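PDB 6E1R: tailspike protein from Acinetobacter phage vB_ApiP_P1, which probably binds and cleaves capsular polysaccharide of its Acinetobacter host, as a trimeric phage tailspike with a hydrolase role. Local coordinates for residues V78-V81 with S82-G85; A96-L99 with A100-A104. All coordinates share one frame; numbering follows the deposited sequence.

Interaction 1 of 2, residues V78-V81 with S82-G85; sequences VLTV and SACG
Thr80 and Ala83 meet where a short strand bends into a single helical turn. The polar part comes first. The backbone N-H of Ala83 is shared between two oxygens of Thr80. One hydrogen bond runs from Ala83 N to Thr80 OG1, 3.2 Å, at an N-H...O angle of 146°. A weak one runs from Ala83 N to Thr80 O, 3.1 Å, bent to 126°. OG1 sits between the backbone N and the carbonyl carbon of its own residue (chi1 63°). That torsion turns it forward over the turn, and Thr80 holds this N-H from the side chain as well as from the carbonyl. One residue on, Cys84 N bonds to Val81 O at 3.0 Å. Ser82 OG hydrogen-bonds to Asp114 OD2, in the loop after strand 111-113.

The apolar part is smaller and faces helix 94-106. Leu79 CD1 rests against Cys84 SG at 4.1 Å. The CG of Leu79 is anti to the backbone N, which carries the methyl toward Cys84. Thr103 and Ala104 of the helix pack on Leu79, and Ala100 packs on Cys84. Gly85 closes the turn with a positive phi, and its carbonyl bonds to Tyr41 OH. Strand 79-80 pairs in parallel with 111-113, so this 3-10 turn follows a strand at the N-terminal end of the parallel beta-helix.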
ATOM      1  N   VAL A  78     -14.133  -9.289 -35.283  1.00 55.74           N
ATOM      2  CA  VAL A  78     -14.092  -9.965 -33.993  1.00 55.05           C
ATOM      3  C   VAL A  78     -14.492 -11.420 -34.190  1.00 48.76           C
ATOM      4  O   VAL A  78     -15.431 -11.722 -34.933  1.00 48.09           O
ATOM      5  CB  VAL A  78     -15.013  -9.262 -32.971  1.00 54.92           C
ATOM      6  CG1 VAL A  78     -15.692 -10.272 -32.057  1.00 57.74           C
ATOM      7  CG2 VAL A  78     -14.218  -8.255 -32.157  1.00 60.34           C
ATOM      8  N   LEU A  79     -13.770 -12.320 -33.529  1.00 53.34           N
ATOM      9  CA  LEU A  79     -14.101 -13.739 -33.528  1.00 49.29           C
ATOM     10  C   LEU A  79     -15.040 -14.030 -32.361  1.00 49.80           C
ATOM     11  O   LEU A  79     -14.706 -13.747 -31.206  1.00 56.46           O
ATOM     12  CB  LEU A  79     -12.837 -14.593 -33.433  1.00 50.23           C
ATOM     13  CG  LEU A  79     -13.052 -16.107 -33.457  1.00 50.50           C
ATOM     14  CD1 LEU A  79     -13.902 -16.512 -34.650  1.00 49.29           C
ATOM     15  CD2 LEU A  79     -11.722 -16.845 -33.473  1.00 51.76           C
ATOM     16  N   THR A  80     -16.200 -14.605 -32.661  1.00 50.98           N
ATOM     17  CA  THR A  80     -17.228 -14.869 -31.667  1.00 50.08           C
ATOM     18  C   THR A  80     -17.438 -16.370 -31.537  1.00 50.75           C
ATOM     19  O   THR A  80     -17.206 -17.127 -32.485  1.00 54.54           O
ATOM     20  CB  THR A  80     -18.562 -14.196 -32.029  1.00 55.20           C
ATOM     21  OG1 THR A  80     -19.064 -14.746 -33.254  1.00 59.21           O
ATOM     22  CG2 THR A  80     -18.376 -12.697 -32.199  1.00 50.62           C
ATOM     23  N   VAL A  81     -17.873 -16.797 -30.348  1.00 52.20           N
ATOM     24  CA  VAL A  81     -18.144 -18.217 -30.135  1.00 54.29           C
ATOM     25  C   VAL A  81     -19.310 -18.670 -31.007  1.00 56.57           C
ATOM     26  O   VAL A  81     -19.392 -19.846 -31.383  1.00 53.19           O
ATOM     27  CB  VAL A  81     -18.395 -18.517 -28.640  1.00 55.53           C
ATOM     28  CG1 VAL A  81     -17.474 -17.685 -27.761  1.00 62.08           C
ATOM     29  CG2 VAL A  81     -19.854 -18.294 -28.264  1.00 56.03           C
ATOM     30  N   SER A  82     -20.223 -17.755 -31.347  1.00 46.71           N
ATOM     31  CA  SER A  82     -21.318 -18.107 -32.245  1.00 48.63           C
ATOM     32  C   SER A  82     -20.805 -18.464 -33.630  1.00 49.46           C
ATOM     33  O   SER A  82     -21.376 -19.331 -34.300  1.00 52.80           O
ATOM     34  CB  SER A  82     -22.316 -16.952 -32.343  1.00 49.72           C
ATOM     35  OG  SER A  82     -22.925 -16.690 -31.092  1.00 63.75           O
ATOM     36  N   ALA A  83     -19.728 -17.816 -34.072  1.00 48.83           N
ATOM     37  CA  ALA A  83     -19.111 -18.146 -35.349  1.00 52.68           C
ATOM     38  C   ALA A  83     -18.345 -19.463 -35.321  1.00 53.12           C
ATOM     39  O   ALA A  83     -17.808 -19.864 -36.359  1.00 57.83           O
ATOM     40  CB  ALA A  83     -18.177 -17.014 -35.783  1.00 49.27           C
ATOM     41  N   CYS A  84     -18.276 -20.142 -34.176  1.00 53.31           N
ATOM     42  CA  CYS A  84     -17.587 -21.420 -34.069  1.00 55.29           C
ATOM     43  C   CYS A  84     -18.539 -22.586 -33.825  1.00 59.19           C
ATOM     44  O   CYS A  84     -18.083 -23.680 -33.476  1.00 61.84           O
ATOM     45  CB  CYS A  84     -16.532 -21.362 -32.962  1.00 52.92           C
ATOM     46  SG  CYS A  84     -15.252 -20.113 -33.223  1.00 53.56           S
ATOM     47  N   GLY A  85     -19.841 -22.381 -33.994  1.00 61.11           N
ATOM     48  CA  GLY A  85     -20.810 -23.447 -33.843  1.00 62.79           C
ATOM     49  C   GLY A  85     -21.679 -23.384 -32.605  1.00 64.44           C
ATOM     50  O   GLY A  85     -22.432 -24.332 -32.355  1.00 70.04           O
TER

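Interaction 2 of 2, residues A96-L99 with A100-A104; sequences ALDL and AVNTA
Leu97 and Val101 pack one turn apart on helix 94-106, on the side that faces Thr123. Leu97 CD1 meets Val101 CG2 at 4.3 Å. Val101 N bonds to Leu97 O at 2.9 Å, a regular helical bond. Ala100 is also buried. Its methyl lies close to the carbonyls of Ala96 and Leu97 and packs on Leu111 and Cys84.

The flank of Leu99 and Thr103 is partly covered, by Val64 over Leu99 and Leu79 over Thr103. Thr103 OG1 gives a hydrogen bond of 2.7 Å to Leu99 O. Its chi1 of -61° puts the hydroxyl anti to its own carbonyl carbon, pointing back down the helix. Thr103 N bonds to Leu99 O at 2.9 Å, from the opposite face of the carbonyl plane, so two donors grip Leu99 O. The Leu99 side chain crosses that of Thr103 obliquely, its CD1 3.5 Å from Thr103 OG1.

Asp98 and Asn102 form the looser, partly exposed side. The amide of Asn102 stands nearly perpendicular to the carboxylate of Asp98, the two planes 88° apart. Asn102 ND2 is 3.3 Å from Asp98 OD2.

The pattern is that of an amphipathic alpha-helix with a threonine hydroxyl bonded back to the i-4 carbonyl. Here it covers the N-terminal end of a parallel beta-helix, between strands 79-80 and 111-113.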
ATOM      1  N   ALA A  96     -18.491 -26.482 -29.192  1.00 47.19           N
ATOM      2  CA  ALA A  96     -18.342 -25.185 -29.840  1.00 46.64           C
ATOM      3  C   ALA A  96     -17.310 -24.329 -29.120  1.00 51.27           C
ATOM      4  O   ALA A  96     -16.499 -23.651 -29.763  1.00 53.11           O
ATOM      5  CB  ALA A  96     -19.689 -24.468 -29.899  1.00 47.33           C
ATOM      6  N   LEU A  97     -17.322 -24.347 -27.785  1.00 49.88           N
ATOM      7  CA  LEU A  97     -16.339 -23.575 -27.034  1.00 48.36           C
ATOM      8  C   LEU A  97     -14.934 -24.118 -27.258  1.00 47.65           C
ATOM      9  O   LEU A  97     -13.981 -23.345 -27.405  1.00 40.95           O
ATOM     10  CB  LEU A  97     -16.689 -23.578 -25.546  1.00 49.66           C
ATOM     11  CG  LEU A  97     -15.792 -22.738 -24.632  1.00 47.98           C
ATOM     12  CD1 LEU A  97     -15.805 -21.276 -25.049  1.00 49.50           C
ATOM     13  CD2 LEU A  97     -16.216 -22.886 -23.179  1.00 43.82           C
ATOM     14  N   ASP A  98     -14.791 -25.446 -27.309  1.00 50.78           N
ATOM     15  CA  ASP A  98     -13.481 -26.044 -27.552  1.00 50.37           C
ATOM     16  C   ASP A  98     -12.912 -25.596 -28.891  1.00 49.16           C
ATOM     17  O   ASP A  98     -11.729 -25.248 -28.987  1.00 45.33           O
ATOM     18  CB  ASP A  98     -13.580 -27.569 -27.487  1.00 55.79           C
ATOM     19  CG  ASP A  98     -12.227 -28.246 -27.602  1.00 58.42           C
ATOM     20  OD1 ASP A  98     -11.374 -28.027 -26.717  1.00 56.44           O
ATOM     21  OD2 ASP A  98     -12.022 -29.003 -28.574  1.00 61.11           O
ATOM     22  N   LEU A  99     -13.743 -25.591 -29.937  1.00 47.49           N
ATOM     23  CA  LEU A  99     -13.295 -25.087 -31.230  1.00 52.08           C
ATOM     24  C   LEU A  99     -12.982 -23.598 -31.169  1.00 47.43           C
ATOM     25  O   LEU A  99     -12.100 -23.119 -31.888  1.00 48.81           O
ATOM     26  CB  LEU A  99     -14.357 -25.371 -32.292  1.00 46.43           C
ATOM     27  CG  LEU A  99     -14.065 -24.926 -33.725  1.00 47.31           C
ATOM     28  CD1 LEU A  99     -12.743 -25.499 -34.206  1.00 47.67           C
ATOM     29  CD2 LEU A  99     -15.201 -25.352 -34.639  1.00 48.96           C
ATOM     30  N   ALA A 100     -13.680 -22.855 -30.308  1.00 46.49           N
ATOM     31  CA  ALA A 100     -13.440 -21.421 -30.197  1.00 45.68           C
ATOM     32  C   ALA A 100     -12.078 -21.131 -29.574  1.00 46.61           C
ATOM     33  O   ALA A 100     -11.316 -20.303 -30.089  1.00 46.99           O
ATOM     34  CB  ALA A 100     -14.560 -20.767 -29.386  1.00 47.42           C
ATOM     35  N   VAL A 101     -11.753 -21.806 -28.466  1.00 42.94           N
ATOM     36  CA  VAL A 101     -10.456 -21.601 -27.823  1.00 39.35           C
ATOM     37  C   VAL A 101      -9.330 -22.054 -28.741  1.00 43.31           C
ATOM     38  O   VAL A 101      -8.288 -21.393 -28.844  1.00 39.97           O
ATOM     39  CB  VAL A 101     -10.401 -22.334 -26.468  1.00 38.62           C
ATOM     40  CG1 VAL A 101      -9.212 -21.858 -25.656  1.00 38.31           C
ATOM     41  CG2 VAL A 101     -11.691 -22.143 -25.690  1.00 38.20           C
ATOM     42  N   ASN A 102      -9.512 -23.195 -29.413  1.00 41.36           N
ATOM     43  CA  ASN A 102      -8.494 -23.681 -30.340  1.00 42.41           C
ATOM     44  C   ASN A 102      -8.306 -22.730 -31.516  1.00 42.95           C
ATOM     45  O   ASN A 102      -7.177 -22.519 -31.973  1.00 46.32           O
ATOM     46  CB  ASN A 102      -8.861 -25.078 -30.841  1.00 48.47           C
ATOM     47  CG  ASN A 102      -8.681 -26.149 -29.780  1.00 49.70           C
ATOM     48  OD1 ASN A 102      -7.659 -26.196 -29.097  1.00 56.56           O
ATOM     49  ND2 ASN A 102      -9.673 -27.021 -29.643  1.00 47.96           N
ATOM     50  N   THR A 103      -9.395 -22.140 -32.015  1.00 44.33           N
ATOM     51  CA  THR A 103      -9.290 -21.248 -33.167  1.00 44.07           C
ATOM     52  C   THR A 103      -8.703 -19.899 -32.774  1.00 43.04           C
ATOM     53  O   THR A 103      -7.793 -19.395 -33.440  1.00 43.61           O
ATOM     54  CB  THR A 103     -10.663 -21.063 -33.821  1.00 44.56           C
ATOM     55  OG1 THR A 103     -11.153 -22.330 -34.279  1.00 45.59           O
ATOM     56  CG2 THR A 103     -10.571 -20.105 -34.998  1.00 45.44           C
ATOM     57  N   ALA A 104      -9.208 -19.303 -31.692  1.00 41.86           N
ATOM     58  CA  ALA A 104      -8.736 -17.983 -31.287  1.00 41.23           C
ATOM     59  C   ALA A 104      -7.257 -18.007 -30.919  1.00 44.83           C
ATOM     60  O   ALA A 104      -6.514 -17.076 -31.248  1.00 44.80           O
ATOM     61  CB  ALA A 104      -9.573 -17.461 -30.119  1.00 40.12           C
TER

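Interaction 1 precedes interaction 2 in the chain, and their centres lie about 8 Å apart. They touch directly by packing. Cys84 SG approaches Ala100 CA at 3.8 Å, and Leu79 CD2 meets Thr103 CG2 at the same distance. Gly85 C lies 3.5 Å from Ala96 CB. The turn after strand 79-80 is therefore covered by the helix that follows it. Interaction 1 is mostly buried and closes a turn by backbone N-H groups and one threonine hydroxyl. Interaction 2 is half buried and relies on regular helical bonding, with its polar side chains on the partly exposed side. Both belong to the entry into the beta-helix, and strand 111-113 touches both.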